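Local coordinates for protein fatty acyl CoA synthetase FADD13 (FATTY-ACYL-CoA SYNTHETASE) (Mycobacterium tuberculosis, PDB 3R44) that belongs, as a fatty acyl CoA synthetase, to the AMP-binding enzyme superfamily, with a large N-terminal part and a smaller C-terminal domain, at residues 23-26 against 27-31. Residues are numbered along the deposited sequence; the frame is centred on the assembly and turned at random.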
loop_
_atom_site.group_PDB
_atom_site.type_symbol
_atom_site.label_atom_id
_atom_site.label_comp_id
_atom_site.label_asym_id
_atom_site.label_seq_id
_atom_site.Cartn_x
_atom_site.Cartn_y
_atom_site.Cartn_z
ATOM N N ARG A 23 -12.717 5.178 -20.894
ATOM C CA ARG A 23 -13.280 5.432 -22.228
ATOM C C ARG A 23 -13.022 6.872 -22.672
ATOM O O ARG A 23 -12.723 7.130 -23.825
ATOM C CB ARG A 23 -14.762 5.081 -22.289
ATOM C CG ARG A 23 -15.299 5.207 -23.649
ATOM C CD ARG A 23 -16.767 5.447 -23.612
ATOM N NE ARG A 23 -17.339 5.285 -24.963
ATOM C CZ ARG A 23 -17.643 6.282 -25.784
ATOM N NH1 ARG A 23 -17.431 7.555 -25.417
ATOM N NH2 ARG A 23 -18.180 6.004 -26.977
ATOM N N GLN A 24 -13.109 7.801 -21.743
ATOM C CA GLN A 24 -12.868 9.209 -22.040
ATOM C C GLN A 24 -11.395 9.434 -22.368
ATOM O O GLN A 24 -11.088 10.155 -23.315
ATOM C CB GLN A 24 -13.331 10.080 -20.909
ATOM C CG GLN A 24 -14.840 10.121 -20.795
ATOM C CD GLN A 24 -15.332 10.873 -19.592
ATOM O OE1 GLN A 24 -14.657 10.954 -18.584
ATOM N NE2 GLN A 24 -16.535 11.433 -19.696
ATOM N N ARG A 25 -10.487 8.734 -21.677
ATOM C CA ARG A 25 -9.032 8.849 -22.016
ATOM C C ARG A 25 -8.805 8.251 -23.391
ATOM O O ARG A 25 -8.071 8.815 -24.203
ATOM C CB ARG A 25 -8.149 8.237 -20.954
ATOM C CG ARG A 25 -6.673 8.178 -21.333
ATOM C CD ARG A 25 -6.022 9.466 -21.761
ATOM N NE ARG A 25 -6.023 10.442 -20.715
ATOM C CZ ARG A 25 -5.730 11.706 -20.889
ATOM N NH1 ARG A 25 -5.432 12.147 -22.092
ATOM N NH2 ARG A 25 -5.752 12.538 -19.862
ATOM N N ALA A 26 -9.563 7.189 -23.716
ATOM C CA ALA A 26 -9.456 6.596 -25.021
ATOM C C ALA A 26 -10.069 7.495 -26.114
ATOM O O ALA A 26 -9.860 7.267 -27.288
ATOM C CB ALA A 26 -10.073 5.222 -25.083
ATOM N N THR A 27 -10.844 8.478 -25.730
ATOM C CA THR A 27 -11.393 9.435 -26.704
ATOM C C THR A 27 -10.451 10.676 -26.904
ATOM O O THR A 27 -10.316 11.195 -28.004
ATOM C CB THR A 27 -12.839 9.821 -26.268
ATOM O OG1 THR A 27 -13.636 8.639 -26.067
ATOM C CG2 THR A 27 -13.558 10.750 -27.271
ATOM N N VAL A 28 -9.866 11.186 -25.831
ATOM C CA VAL A 28 -8.911 12.303 -25.908
ATOM C C VAL A 28 -7.647 11.839 -26.613
ATOM O O VAL A 28 -7.061 12.571 -27.426
ATOM C CB VAL A 28 -8.524 12.763 -24.488
ATOM C CG1 VAL A 28 -7.526 13.899 -24.516
ATOM C CG2 VAL A 28 -9.757 13.181 -23.695
ATOM N N SER A 29 -7.211 10.621 -26.283
ATOM C CA SER A 29 -5.874 10.143 -26.644
ATOM C C SER A 29 -5.916 8.710 -27.086
ATOM O O SER A 29 -5.261 7.921 -26.464
ATOM C CB SER A 29 -4.951 10.126 -25.419
ATOM O OG SER A 29 -5.053 11.288 -24.669
ATOM N N PRO A 30 -6.646 8.377 -28.143
ATOM C CA PRO A 30 -6.883 6.978 -28.490
ATOM C C PRO A 30 -5.617 6.237 -28.862
ATOM O O PRO A 30 -5.493 5.039 -28.618
ATOM C CB PRO A 30 -7.814 7.056 -29.718
ATOM C CG PRO A 30 -7.817 8.433 -30.152
ATOM C CD PRO A 30 -7.495 9.268 -28.946
ATOM N N ARG A 31 -4.677 6.959 -29.464
ATOM C CA ARG A 31 -3.479 6.309 -29.987
ATOM C C ARG A 31 -2.276 6.446 -29.076
ATOM O O ARG A 31 -1.176 5.982 -29.388
ATOM C CB ARG A 31 -3.226 6.810 -31.428
ATOM C CG ARG A 31 -4.494 6.540 -32.355
ATOM C CD ARG A 31 -4.597 5.007 -32.417
ATOM N NE ARG A 31 -5.701 4.365 -33.119
ATOM C CZ ARG A 31 -5.608 3.780 -34.320
ATOM N NH1 ARG A 31 -4.461 3.794 -35.039
ATOM N NH2 ARG A 31 -6.688 3.190 -34.830
#
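R25 and S29 make the one side-chain to side-chain hydrogen bond here, NH1 of R25 giving to OG of S29 at 2.7 Å. The hydroxyl oxygen sits almost exactly in the guanidinium plane, at its edge. What brings the group there is a double bend: the arginine chain folds at chi2 and chi3, which turns the guanidinium toward the C-terminal end of the helix. Beyond the segments, NE and NH2 of R25 donate to the backbone oxygens of A233 and M234, so all three of its nitrogens are engaged, which fixes the orientation of the guanidinium; S29 OG also has a weak bond with Y210.

T27 bonds through its hydroxyl to the main chain one turn back. With OG1 beside its own backbone N (chi1 -53°), the side chain donates to O of R23 at 2.9 Å, tilted 33° from that carbonyl's plane.

The backbone bonding mixes i to i+4 and i to i+3 as the helix finishes, and Q24 O accepts from two donors. V28 N reaches O of Q24 at 3.0 Å, a regular i to i+4 bond, while T27 N also gives to Q24 O at 3.0 Å from above the carbonyl plane, a more bent i to i+3 bond. S29 N closes the last turn on R25 O at 2.9 Å, although S29 itself has already left helical geometry.

Van der Waals contacts are few: the methyl CG1 of V28 lies 3.7 Å from NH1 of R25, and CB of P30 comes within 3.2 Å of A26 O. P30 and A26 also touch helix 46-62, at A47 and N50.

Together they make the C-terminal end of helix 18-28, where an i to i+4 arginine-serine side-chain bond spans the exit into the loop before strand 33-37, next to the edge strand 42-45 of the large mixed sheet.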